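Local coordinates for protein adenosine deaminase (Burkholderia ambifaria, PDB 4GXW) that binds a zinc ion in a TIM-barrel active site and probably deaminates a purine such as adenine, at residues V32-H37 / H297-P303; A98-L102 / H112-F116; A152-P156 / D180-G184; T263-T267 / A313-M317; L294-P298 / F331-D337. The contacts are given in a common frame with arbitrary orientation. Where two conformers were deposited one is given. Residues are numbered along the deposited sequence.

Contact 1. Residues V32-H37 / H297-P303; sequences VELHCH and HPNTDDP. With ZN (zinc ion), chain C.
The zinc site takes three of its four protein ligands from this contact, at the seam where strand 31-33 meets strand 295-298. Zinc is held by His35 NE2 at 2.2 Å, His37 NE2 at 2.1 Å, Asp301 OD1 at 2.2 Å and a water at 2.0 Å; that water donates to Asp301 OD2 (2.6 Å), and His216 completes the site. The backbones run parallel, bridged once at Cys36-Asp301 (CA-CA 4.1 Å), with Asp301 N to His35 O 3.0 Å and His37 N to Asp301 O 2.8 Å. His-Cys-His is the HxH motif of amidohydrolase barrels, its metal-binding Asp coming just after the eighth strand. Asp301 sits at phi/psi 70/-70, centring a gamma turn (Asp302 N to Thr300 O 2.8 Å) from which chi1 t brings its carboxylate to the metal. Asn299 (chi1 m) accepts at OD1 from Leu34 N (2.8 Å), while Glu33 (chi1 t) receives Thr300 N (3.0 Å) and OG1 (2.7 Å) on OE2. His35 ND1 is hydrogen-bonded to Thr263. Water joins Val32 O to Pro298 O, 2.8 Å from each.

Contact 2. Residues A98-L102 / H112-F116; sequences AYEYL and HAEFF
Helix 91-106 covers the outside of strand 110-117 as part of the beta-alpha-beta crossover that leads from strand 31-33. The segment axes approach to 10.9 Å with directions 137° apart; the nearest CA pairs are Leu102-Ala113 (7.5 Å) and Ala98-Phe115 (9.1 Å). Ala113 and Phe115 face the helix, while His112 and Glu114 point away from it, joined by His112 NE2 to Glu114 OE2 at 2.7 Å. Phe115 takes chi1 p and chi2 -86°, standing its ring up against the helix. Tyr101, chi1 t, turns its ring edge toward the Phe115 face in an offset edge-to-face pair, centroids 5.6 Å apart and planes at 69°; its CE2 also lies 3.8 Å from Phe115 CB. Leu102 (m, t) sends CD2 to 3.8 Å from Ala113 CB and CD1 to 4.3 Å from Phe115 CE1. The small Ala98 leaves room for the ring, its CB 4.3 Å from Phe115 CZ. Cohesion across the interface is thus apolar and aromatic, the Tyr101 hydroxyl finding its polar partner in Glu33.

Contact 3. Residues A152-P156 / D180-G184; sequences ARLIP and DEVAG
Two neighbouring parallel strands of the TIM barrel begin to pair here: strand 151-159 meets the loop 180-183 that leads into strand 184-188, after the crossover through helix 164-176. The loop is not regular strand; the end-to-end directions differ by 49°, and a single bridge forms, Leu154 with Val182 (CA-CA 4.7 Å). Its pattern is that of a parallel pair, one residue bonding to both neighbours of its partner: Leu154 N donates to Glu181 O at 2.8 Å, and Leu154 O accepts from Ala183 N at 3.2 Å. Weaker CA-H...O contacts fill in, Arg153 CA to Glu181 O at 3.2 Å and Val182 CA to Leu154 O at 3.5 Å. Arg153 meanwhile makes backbone hydrogen bonds with Ala113 and Phe115 on the adjacent strand 110-117. Its side chain (chi1 m, chi2 m) folds back so that NH1 donates to Ala152 O at 2.9 Å, and the carboxylate of Glu181 forms a salt bridge with Arg142. Apolar residues suit the buried part: Leu154 CD2 lies 4.0 Å from Val182 CG2. Pro156, which has no amide hydrogen to offer, instead places its ring CD 3.7 Å from Val182 CG1 and 3.2 Å from Gly184 O.

Contact 4. Residues T263-T267 / A313-M317; sequences TVVPT and AWELM
Pro266, just past the end of strand 261-264, is the residue most covered here, and Leu316 and Met317 of helix 310-319 are the next. Thr263 and Val264 continue the strand in extended conformation; Pro266 then turns to phi/psi -57/-33, and its CA lies 6.6 Å from that of Ala313, the closest such pair. The ring, pucker C-gamma endo, points at the helix, where a compact, rigid proline ring fills the space beside the small Ala313: Pro266 CG is 3.8 Å from Ala313 O and 4.4 Å from Ala313 CB. Leu316 (m, t) also points toward the loop and brings CD1 to 4.0 Å from Pro266 CB and 3.9 Å from Thr267 CG2; the Thr267 hydroxyl meanwhile bonds His306. Met317 leaves the helix sideways, but its m, m, m rotamer curls the flexible thioether back, with SD 4.1 Å from Pro266 CG and CE 4.3 Å from Val264 CG2. All these cross-contacts are van der Waals. In the barrel, the contact joins the C-terminal end of the seventh strand to helix 310-319. Met317 also touches Ile296 and Pro298 of strand 295-298, and Leu328 and Phe331 of helix 325-338, so the contact lies where both strands meet both helices.

Contact 5. Residues L294-P298 / F331-D337; sequences LKIHP and FMLNGID
The eighth strand of the TIM barrel, 295-298, is crossed almost at right angles by helix 325-338, which comes after helix 310-319 in the chain: the segment directions differ by 96° and the axes approach to 6.9 Å, with His297-Phe331 (5.1 Å) and Lys295-Asn334 (6.0 Å) as nearest CA pairs. Phe331 (chi1 m) comes first, pointing at the strand. Its CE1 is 3.5 Å from Ile296 CG1 and its CB 3.9 Å from Pro298 CD, while Met317 and Trp314 of helix 310-319 also touch its side chain. One turn on, Asn334 (chi1 m, chi2 -18°) presents its amide to the strand, ND2 donating to Ile296 O at 2.9 Å; the short Asn amide supplies an NH donor to a strand carbonyl facing the helix. Gly335 follows, its CA packed over a face of the His297 ring at 3.4 Å from CD2. An ideal CB here would lie 2.6 Å from that atom, a clash, so the missing side chain permits so close a crossing. The last residue, Asp337, lies nearer the surface, where charge is better tolerated; its OD1 forms a salt bridge with Arg350, and its OD2 pairs with the extended Lys295 side chain in another, NZ to OD2 at 2.8 Å.

Contact 1 lies almost at the centre of the chain and is the polar heart of the barrel, rich in hydrogen bonds and metal ligation. Contact 2 touches it through Tyr101 and Glu33, and its strand 110-117 pairs with 151-159 of contact 3, which carries the sheet on toward 184-188; contact 3 is bound by its backbone, contact 2 by side chains outside the sheet. Contacts 4 and 5 gather on the seventh and eighth strands: contact 5 shares His297 and Pro298 with contact 1, and Val264 N bonds His297 O to link it with contact 4. Contact 4 is wholly buried and apolar, whereas contacts 3 and 5 reach partly exposed residues, where charged side chains appear.

Contact 1. Residues V32-H37 / H297-P303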
# COMPACT_ATOMS: atom_id res chain seq x y z
N VAL A 32 0.16 3.70 10.48
CA VAL A 32 -0.95 3.45 9.58
C VAL A 32 -0.36 2.84 8.32
O VAL A 32 0.82 3.04 8.00
CB VAL A 32 -1.77 4.71 9.23
CG1 VAL A 32 -2.26 5.40 10.49
CG2 VAL A 32 -0.96 5.66 8.38
N GLU A 33 -1.18 2.08 7.61
CA GLU A 33 -0.82 1.60 6.27
C GLU A 33 -1.90 2.10 5.31
O GLU A 33 -3.10 1.87 5.53
CB GLU A 33 -0.69 0.08 6.19
CG GLU A 33 -0.31 -0.40 4.79
CD GLU A 33 0.45 -1.71 4.78
OE1 GLU A 33 -0.09 -2.72 5.29
OE2 GLU A 33 1.59 -1.72 4.27
N LEU A 34 -1.46 2.78 4.25
CA LEU A 34 -2.37 3.41 3.29
C LEU A 34 -2.23 2.84 1.88
O LEU A 34 -2.96 3.24 0.99
CB LEU A 34 -2.13 4.92 3.23
CG LEU A 34 -2.31 5.71 4.52
CD1 LEU A 34 -2.03 7.19 4.27
CD2 LEU A 34 -3.72 5.52 5.06
N HIS A 35 -1.29 1.92 1.68
CA HIS A 35 -1.02 1.37 0.35
C HIS A 35 -0.69 -0.10 0.46
O HIS A 35 0.47 -0.48 0.69
CB HIS A 35 0.12 2.15 -0.34
CG HIS A 35 0.31 1.79 -1.79
ND1 HIS A 35 0.83 2.69 -2.70
CD2 HIS A 35 0.09 0.65 -2.48
CE1 HIS A 35 0.90 2.12 -3.90
NE2 HIS A 35 0.44 0.88 -3.79
N CYS A 36 -1.71 -0.93 0.33
CA CYS A 36 -1.57 -2.37 0.42
C CYS A 36 -2.67 -3.04 -0.37
O CYS A 36 -3.85 -2.75 -0.16
CB CYS A 36 -1.64 -2.83 1.87
SG CYS A 36 -1.32 -4.59 2.05
N HIS A 37 -2.30 -3.94 -1.26
CA HIS A 37 -3.27 -4.71 -2.03
C HIS A 37 -3.59 -6.00 -1.30
O HIS A 37 -2.69 -6.79 -1.00
CB HIS A 37 -2.76 -4.98 -3.45
CG HIS A 37 -2.41 -3.74 -4.20
ND1 HIS A 37 -3.29 -3.10 -5.05
CD2 HIS A 37 -1.28 -2.99 -4.20
CE1 HIS A 37 -2.71 -2.01 -5.54
NE2 HIS A 37 -1.49 -1.92 -5.03
N HIS A 297 4.85 8.76 2.74
CA HIS A 297 4.50 7.79 3.77
C HIS A 297 4.79 6.41 3.22
O HIS A 297 4.25 6.04 2.18
CB HIS A 297 3.02 7.92 4.13
CG HIS A 297 2.56 6.90 5.11
ND1 HIS A 297 1.84 5.78 4.73
CD2 HIS A 297 2.74 6.81 6.45
CE1 HIS A 297 1.59 5.05 5.81
NE2 HIS A 297 2.13 5.64 6.86
N PRO A 298 5.66 5.64 3.90
CA PRO A 298 6.09 4.34 3.38
C PRO A 298 5.10 3.21 3.68
O PRO A 298 4.45 3.23 4.73
CB PRO A 298 7.40 4.10 4.11
CG PRO A 298 7.18 4.76 5.44
CD PRO A 298 6.36 5.99 5.15
N ASN A 299 5.02 2.24 2.77
CA ASN A 299 4.04 1.17 2.83
C ASN A 299 4.62 -0.09 2.19
O ASN A 299 5.64 -0.03 1.51
CB ASN A 299 2.79 1.59 2.07
CG ASN A 299 2.03 2.68 2.77
OD1 ASN A 299 1.19 2.40 3.61
ND2 ASN A 299 2.30 3.94 2.42
N THR A 300 3.92 -1.22 2.37
CA THR A 300 4.38 -2.52 1.87
C THR A 300 3.91 -2.88 0.45
O THR A 300 4.60 -3.63 -0.24
CB THR A 300 4.02 -3.69 2.83
OG1 THR A 300 2.60 -3.80 2.97
CG2 THR A 300 4.67 -3.51 4.21
N ASP A 301 2.74 -2.37 0.04
CA ASP A 301 2.14 -2.62 -1.30
C ASP A 301 1.64 -4.06 -1.45
O ASP A 301 0.43 -4.31 -1.50
CB ASP A 301 3.11 -2.23 -2.43
CG ASP A 301 2.41 -1.83 -3.76
OD1 ASP A 301 1.16 -1.73 -3.91
OD2 ASP A 301 3.18 -1.57 -4.71
N ASP A 302 2.57 -5.02 -1.52
CA ASP A 302 2.24 -6.44 -1.64
C ASP A 302 3.12 -7.19 -0.65
O ASP A 302 4.11 -7.82 -1.05
CB ASP A 302 2.49 -6.96 -3.07
CG ASP A 302 1.74 -6.16 -4.11
OD1 ASP A 302 0.52 -6.35 -4.26
OD2 ASP A 302 2.39 -5.34 -4.81
N PRO A 303 2.78 -7.12 0.65
CA PRO A 303 3.72 -7.55 1.69
C PRO A 303 4.18 -9.01 1.57
O PRO A 303 5.36 -9.28 1.78
CB PRO A 303 2.95 -7.32 3.00
CG PRO A 303 1.51 -7.22 2.57
CD PRO A 303 1.54 -6.58 1.23
ZN ZN C . 0.05 -0.57 -5.36
O HOH W 1 3.20 2.06 6.93
O HOH W 2 2.36 5.51 9.78
O HOH W 3 1.43 -4.95 5.42
O HOH W 4 1.60 -0.58 -6.58

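Contact 2. Residues A98-L102 / H112-F116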
# COMPACT_ATOMS: atom_id res chain seq x y z
N ALA A 98 -8.73 -11.04 4.10
CA ALA A 98 -8.81 -9.73 4.75
C ALA A 98 -8.44 -9.84 6.23
O ALA A 98 -7.66 -9.05 6.75
CB ALA A 98 -10.20 -9.11 4.57
N TYR A 99 -9.00 -10.84 6.90
CA TYR A 99 -8.76 -11.05 8.32
C TYR A 99 -7.29 -11.36 8.57
O TYR A 99 -6.68 -10.81 9.50
CB TYR A 99 -9.65 -12.20 8.82
CG TYR A 99 -9.48 -12.55 10.28
CD1 TYR A 99 -10.11 -11.81 11.28
CD2 TYR A 99 -8.72 -13.65 10.66
CE1 TYR A 99 -9.97 -12.16 12.61
CE2 TYR A 99 -8.58 -14.00 12.00
CZ TYR A 99 -9.21 -13.25 12.97
OH TYR A 99 -9.07 -13.59 14.30
N GLU A 100 -6.70 -12.21 7.73
CA GLU A 100 -5.30 -12.60 7.92
C GLU A 100 -4.33 -11.45 7.62
O GLU A 100 -3.32 -11.31 8.31
CB GLU A 100 -4.95 -13.85 7.10
CG GLU A 100 -5.70 -15.08 7.60
CD GLU A 100 -5.34 -16.37 6.91
OE1 GLU A 100 -4.53 -16.35 5.95
OE2 GLU A 100 -5.87 -17.43 7.32
N TYR A 101 -4.63 -10.64 6.62
CA TYR A 101 -3.83 -9.45 6.34
C TYR A 101 -3.86 -8.52 7.55
O TYR A 101 -2.81 -8.08 8.03
CB TYR A 101 -4.30 -8.72 5.07
CG TYR A 101 -3.87 -7.27 5.07
CD1 TYR A 101 -2.52 -6.92 5.13
CD2 TYR A 101 -4.81 -6.25 5.08
CE1 TYR A 101 -2.13 -5.58 5.17
CE2 TYR A 101 -4.43 -4.92 5.12
CZ TYR A 101 -3.09 -4.59 5.16
OH TYR A 101 -2.73 -3.26 5.20
N LEU A 102 -5.05 -8.24 8.07
CA LEU A 102 -5.18 -7.31 9.17
C LEU A 102 -4.52 -7.84 10.44
O LEU A 102 -3.92 -7.08 11.21
CB LEU A 102 -6.65 -6.91 9.41
CG LEU A 102 -7.25 -6.09 8.26
CD1 LEU A 102 -8.76 -6.00 8.36
CD2 LEU A 102 -6.63 -4.70 8.19
N HIS A 112 -4.20 1.21 11.99
CA HIS A 112 -5.21 1.58 11.01
C HIS A 112 -4.66 1.24 9.64
O HIS A 112 -3.59 1.71 9.27
CB HIS A 112 -5.51 3.09 11.12
CG HIS A 112 -6.49 3.58 10.09
ND1 HIS A 112 -7.85 3.47 10.25
CD2 HIS A 112 -6.29 4.19 8.90
CE1 HIS A 112 -8.45 3.98 9.19
NE2 HIS A 112 -7.53 4.42 8.35
N ALA A 113 -5.40 0.42 8.89
CA ALA A 113 -4.98 -0.02 7.56
C ALA A 113 -6.07 0.26 6.53
O ALA A 113 -7.22 -0.12 6.73
CB ALA A 113 -4.65 -1.52 7.56
N GLU A 114 -5.70 0.90 5.43
CA GLU A 114 -6.61 1.09 4.31
C GLU A 114 -6.04 0.29 3.16
O GLU A 114 -4.88 0.50 2.78
CB GLU A 114 -6.74 2.58 3.97
CG GLU A 114 -7.07 3.41 5.21
CD GLU A 114 -7.32 4.88 4.94
OE1 GLU A 114 -7.34 5.29 3.76
OE2 GLU A 114 -7.49 5.62 5.92
N PHE A 115 -6.83 -0.63 2.62
CA PHE A 115 -6.31 -1.60 1.65
C PHE A 115 -7.16 -1.69 0.38
O PHE A 115 -8.37 -1.44 0.41
CB PHE A 115 -6.08 -2.97 2.30
CG PHE A 115 -7.33 -3.63 2.84
CD1 PHE A 115 -7.79 -3.35 4.12
CD2 PHE A 115 -8.04 -4.54 2.07
CE1 PHE A 115 -8.94 -3.98 4.62
CE2 PHE A 115 -9.17 -5.16 2.57
CZ PHE A 115 -9.63 -4.88 3.84
N PHE A 116 -6.49 -2.04 -0.72
CA PHE A 116 -7.08 -2.06 -2.05
C PHE A 116 -7.62 -3.45 -2.42
O PHE A 116 -6.98 -4.47 -2.15
CB PHE A 116 -6.03 -1.69 -3.10
CG PHE A 116 -5.43 -0.31 -2.93
CD1 PHE A 116 -6.22 0.81 -2.75
CD2 PHE A 116 -4.05 -0.15 -2.96
CE1 PHE A 116 -5.64 2.07 -2.61
CE2 PHE A 116 -3.47 1.12 -2.82
CZ PHE A 116 -4.29 2.22 -2.64

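Contact 3. Residues A152-P156 / D180-G184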
# COMPACT_ATOMS: atom_id res chain seq x y z
N ALA A 152 -9.73 -0.31 10.11
CA ALA A 152 -9.47 -0.49 8.68
C ALA A 152 -10.50 0.19 7.80
O ALA A 152 -11.65 0.40 8.22
CB ALA A 152 -9.37 -1.98 8.33
N ARG A 153 -10.09 0.54 6.59
CA ARG A 153 -11.01 0.92 5.52
C ARG A 153 -10.72 0.11 4.27
O ARG A 153 -9.56 -0.23 4.00
CB ARG A 153 -10.90 2.41 5.19
CG ARG A 153 -11.14 3.36 6.35
CD ARG A 153 -12.59 3.32 6.81
NE ARG A 153 -12.84 4.28 7.89
CZ ARG A 153 -12.58 4.05 9.17
NH1 ARG A 153 -12.07 2.89 9.57
NH2 ARG A 153 -12.84 4.99 10.07
N LEU A 154 -11.77 -0.17 3.52
CA LEU A 154 -11.68 -0.86 2.24
C LEU A 154 -11.76 0.16 1.11
O LEU A 154 -12.61 1.05 1.12
CB LEU A 154 -12.83 -1.85 2.11
CG LEU A 154 -12.94 -2.64 0.80
CD1 LEU A 154 -11.67 -3.45 0.57
CD2 LEU A 154 -14.17 -3.54 0.85
N ILE A 155 -10.87 0.02 0.13
CA ILE A 155 -10.80 0.92 -1.02
C ILE A 155 -10.95 0.09 -2.29
O ILE A 155 -9.97 -0.41 -2.85
CB ILE A 155 -9.48 1.73 -1.04
CG1 ILE A 155 -9.30 2.49 0.28
CG2 ILE A 155 -9.45 2.69 -2.23
CD1 ILE A 155 -7.94 3.20 0.40
N PRO A 156 -12.20 -0.09 -2.76
CA PRO A 156 -12.42 -0.76 -4.05
C PRO A 156 -11.65 0.00 -5.12
O PRO A 156 -11.70 1.24 -5.16
CB PRO A 156 -13.93 -0.67 -4.24
CG PRO A 156 -14.47 -0.57 -2.83
CD PRO A 156 -13.47 0.28 -2.10
N ASP A 180 -19.83 1.81 6.42
CA ASP A 180 -18.86 2.73 7.01
C ASP A 180 -17.42 2.33 6.70
O ASP A 180 -16.53 3.17 6.62
CB ASP A 180 -19.06 2.84 8.52
CG ASP A 180 -20.33 3.59 8.89
OD1 ASP A 180 -20.97 4.17 7.99
OD2 ASP A 180 -20.68 3.61 10.09
N GLU A 181 -17.19 1.03 6.54
CA GLU A 181 -15.86 0.50 6.24
C GLU A 181 -15.33 0.86 4.85
O GLU A 181 -14.12 0.82 4.62
CB GLU A 181 -15.85 -1.02 6.38
CG GLU A 181 -15.83 -1.53 7.80
CD GLU A 181 -17.19 -1.53 8.48
OE1 GLU A 181 -18.22 -1.24 7.82
OE2 GLU A 181 -17.23 -1.82 9.69
N VAL A 182 -16.23 1.20 3.93
CA VAL A 182 -15.84 1.38 2.53
C VAL A 182 -15.79 2.87 2.23
O VAL A 182 -16.82 3.53 2.16
CB VAL A 182 -16.82 0.63 1.60
CG1 VAL A 182 -16.40 0.79 0.15
CG2 VAL A 182 -16.88 -0.84 1.99
N ALA A 183 -14.58 3.38 2.06
CA ALA A 183 -14.32 4.82 2.18
C ALA A 183 -14.08 5.57 0.87
O ALA A 183 -14.24 6.78 0.82
CB ALA A 183 -13.14 5.04 3.12
N GLY A 184 -13.67 4.87 -0.18
CA GLY A 184 -13.34 5.55 -1.41
C GLY A 184 -12.80 4.60 -2.45
O GLY A 184 -12.81 3.39 -2.23

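Contact 4. Residues T263-T267 / A313-M317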
# COMPACT_ATOMS: atom_id res chain seq x y z
N THR A 263 1.79 8.09 -1.07
CA THR A 263 2.14 6.80 -0.49
C THR A 263 3.30 6.26 -1.31
O THR A 263 3.27 6.30 -2.54
CB THR A 263 0.94 5.82 -0.43
OG1 THR A 263 0.60 5.40 -1.76
CG2 THR A 263 -0.27 6.47 0.23
N VAL A 264 4.34 5.78 -0.64
CA VAL A 264 5.53 5.30 -1.34
C VAL A 264 5.88 3.89 -0.88
O VAL A 264 5.50 3.46 0.22
CB VAL A 264 6.74 6.26 -1.16
CG1 VAL A 264 6.41 7.66 -1.71
CG2 VAL A 264 7.18 6.32 0.30
N VAL A 265 6.59 3.17 -1.75
CA VAL A 265 6.84 1.76 -1.55
C VAL A 265 8.32 1.51 -1.82
O VAL A 265 8.75 1.46 -2.97
CB VAL A 265 5.97 0.91 -2.50
CG1 VAL A 265 6.24 -0.58 -2.32
CG2 VAL A 265 4.48 1.23 -2.30
N PRO A 266 9.13 1.37 -0.75
CA PRO A 266 10.56 1.15 -0.97
C PRO A 266 10.85 -0.08 -1.82
O PRO A 266 11.80 -0.07 -2.61
CB PRO A 266 11.14 1.04 0.45
CG PRO A 266 9.97 1.01 1.39
CD PRO A 266 8.80 1.61 0.66
N THR A 267 10.03 -1.12 -1.70
CA THR A 267 10.22 -2.33 -2.50
C THR A 267 9.58 -2.29 -3.89
O THR A 267 9.38 -3.34 -4.49
CB THR A 267 9.69 -3.56 -1.75
OG1 THR A 267 8.32 -3.35 -1.39
CG2 THR A 267 10.51 -3.79 -0.48
N ALA A 313 9.42 -2.22 6.03
CA ALA A 313 9.27 -1.09 5.12
C ALA A 313 9.80 0.19 5.75
O ALA A 313 10.51 0.96 5.11
CB ALA A 313 7.81 -0.94 4.67
N TRP A 314 9.47 0.39 7.02
CA TRP A 314 9.99 1.52 7.78
C TRP A 314 11.52 1.43 7.95
O TRP A 314 12.23 2.42 7.76
CB TRP A 314 9.24 1.64 9.13
CG TRP A 314 7.90 2.23 8.92
CD1 TRP A 314 6.78 1.58 8.49
CD2 TRP A 314 7.55 3.61 9.02
NE1 TRP A 314 5.74 2.47 8.35
CE2 TRP A 314 6.19 3.73 8.67
CE3 TRP A 314 8.24 4.76 9.40
CZ2 TRP A 314 5.51 4.95 8.67
CZ3 TRP A 314 7.58 5.97 9.41
CH2 TRP A 314 6.23 6.06 9.04
N GLU A 315 12.02 0.24 8.26
CA GLU A 315 13.46 0.02 8.37
C GLU A 315 14.22 0.46 7.11
O GLU A 315 15.23 1.15 7.20
CB GLU A 315 13.74 -1.46 8.66
CG GLU A 315 15.22 -1.81 8.61
CD GLU A 315 15.49 -3.28 8.87
OE1 GLU A 315 14.68 -3.91 9.59
OE2 GLU A 315 16.51 -3.81 8.36
N LEU A 316 13.71 0.08 5.94
CA LEU A 316 14.37 0.41 4.68
C LEU A 316 14.55 1.91 4.47
O LEU A 316 15.56 2.35 3.91
CB LEU A 316 13.62 -0.20 3.49
CG LEU A 316 13.71 -1.71 3.33
CD1 LEU A 316 12.83 -2.18 2.18
CD2 LEU A 316 15.16 -2.16 3.13
N MET A 317 13.57 2.70 4.90
CA MET A 317 13.69 4.15 4.78
C MET A 317 14.93 4.67 5.50
O MET A 317 15.62 5.57 5.02
CB MET A 317 12.43 4.83 5.32
CG MET A 317 11.15 4.37 4.67
SD MET A 317 11.04 4.71 2.90
CE MET A 317 10.60 6.44 2.91

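Contact 5. Residues L294-P298 / F331-D337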
# COMPACT_ATOMS: atom_id res chain seq x y z
N LEU A 294 7.64 17.43 -0.44
CA LEU A 294 6.50 16.53 -0.51
C LEU A 294 6.37 15.69 0.75
O LEU A 294 7.37 15.27 1.34
CB LEU A 294 6.61 15.60 -1.72
CG LEU A 294 6.80 16.32 -3.06
CD1 LEU A 294 7.02 15.29 -4.16
CD2 LEU A 294 5.61 17.20 -3.38
N LYS A 295 5.13 15.45 1.16
CA LYS A 295 4.81 14.55 2.27
C LYS A 295 4.71 13.13 1.76
O LYS A 295 3.80 12.82 0.99
CB LYS A 295 3.47 14.94 2.91
CG LYS A 295 3.47 16.26 3.64
CD LYS A 295 2.16 16.45 4.40
CE LYS A 295 2.18 17.70 5.29
NZ LYS A 295 0.98 17.76 6.17
N ILE A 296 5.63 12.27 2.18
CA ILE A 296 5.57 10.86 1.81
C ILE A 296 5.27 9.98 3.01
O ILE A 296 5.45 10.40 4.17
CB ILE A 296 6.85 10.37 1.07
CG1 ILE A 296 8.03 10.24 2.04
CG2 ILE A 296 7.17 11.28 -0.11
CD1 ILE A 296 9.30 9.68 1.39
N HIS A 297 4.85 8.76 2.74
CA HIS A 297 4.50 7.79 3.77
C HIS A 297 4.79 6.41 3.22
O HIS A 297 4.25 6.04 2.18
CB HIS A 297 3.02 7.92 4.13
CG HIS A 297 2.56 6.90 5.11
ND1 HIS A 297 1.84 5.78 4.73
CD2 HIS A 297 2.74 6.81 6.45
CE1 HIS A 297 1.59 5.05 5.81
NE2 HIS A 297 2.13 5.64 6.86
N PRO A 298 5.66 5.64 3.90
CA PRO A 298 6.09 4.34 3.38
C PRO A 298 5.10 3.21 3.68
O PRO A 298 4.45 3.23 4.73
CB PRO A 298 7.40 4.10 4.11
CG PRO A 298 7.18 4.76 5.44
CD PRO A 298 6.36 5.99 5.15
N PHE A 331 7.20 11.20 8.65
CA PHE A 331 6.46 10.24 7.84
C PHE A 331 5.25 9.68 8.60
O PHE A 331 4.20 9.46 8.00
CB PHE A 331 7.34 9.07 7.39
CG PHE A 331 8.52 9.46 6.53
CD1 PHE A 331 8.57 10.66 5.84
CD2 PHE A 331 9.59 8.59 6.43
CE1 PHE A 331 9.66 10.98 5.05
CE2 PHE A 331 10.69 8.90 5.66
CZ PHE A 331 10.73 10.10 4.97
N MET A 332 5.42 9.42 9.89
CA MET A 332 4.32 8.98 10.74
C MET A 332 3.19 10.02 10.75
O MET A 332 2.02 9.68 10.57
CB MET A 332 4.80 8.73 12.17
CG MET A 332 3.68 8.28 13.10
SD MET A 332 4.18 8.13 14.82
CE MET A 332 4.35 9.84 15.28
N LEU A 333 3.56 11.28 10.94
CA LEU A 333 2.58 12.35 10.92
C LEU A 333 1.91 12.49 9.55
O LEU A 333 0.71 12.76 9.46
CB LEU A 333 3.21 13.67 11.37
CG LEU A 333 3.70 13.67 12.82
CD1 LEU A 333 4.51 14.92 13.11
CD2 LEU A 333 2.53 13.55 13.79
N ASN A 334 2.68 12.28 8.48
CA ASN A 334 2.12 12.29 7.12
C ASN A 334 1.05 11.22 6.93
O ASN A 334 0.04 11.45 6.27
CB ASN A 334 3.22 12.12 6.07
CG ASN A 334 4.23 13.25 6.08
OD1 ASN A 334 3.98 14.34 6.62
ND2 ASN A 334 5.37 13.01 5.45
N GLY A 335 1.30 10.03 7.47
CA GLY A 335 0.31 8.97 7.42
C GLY A 335 -0.99 9.33 8.12
O GLY A 335 -2.08 9.00 7.64
N ILE A 336 -0.89 10.02 9.25
CA ILE A 336 -2.07 10.51 9.95
C ILE A 336 -2.82 11.53 9.08
O ILE A 336 -4.04 11.43 8.90
CB ILE A 336 -1.70 11.13 11.31
CG1 ILE A 336 -1.24 10.03 12.27
CG2 ILE A 336 -2.90 11.87 11.88
CD1 ILE A 336 -0.48 10.55 13.49
N ASP A 337 -2.08 12.48 8.52
CA ASP A 337 -2.69 13.49 7.65
C ASP A 337 -3.37 12.87 6.44
O ASP A 337 -4.43 13.32 6.02
CB ASP A 337 -1.65 14.49 7.15
CG ASP A 337 -1.08 15.36 8.25
OD1 ASP A 337 -1.75 15.51 9.30
OD2 ASP A 337 0.02 15.90 8.06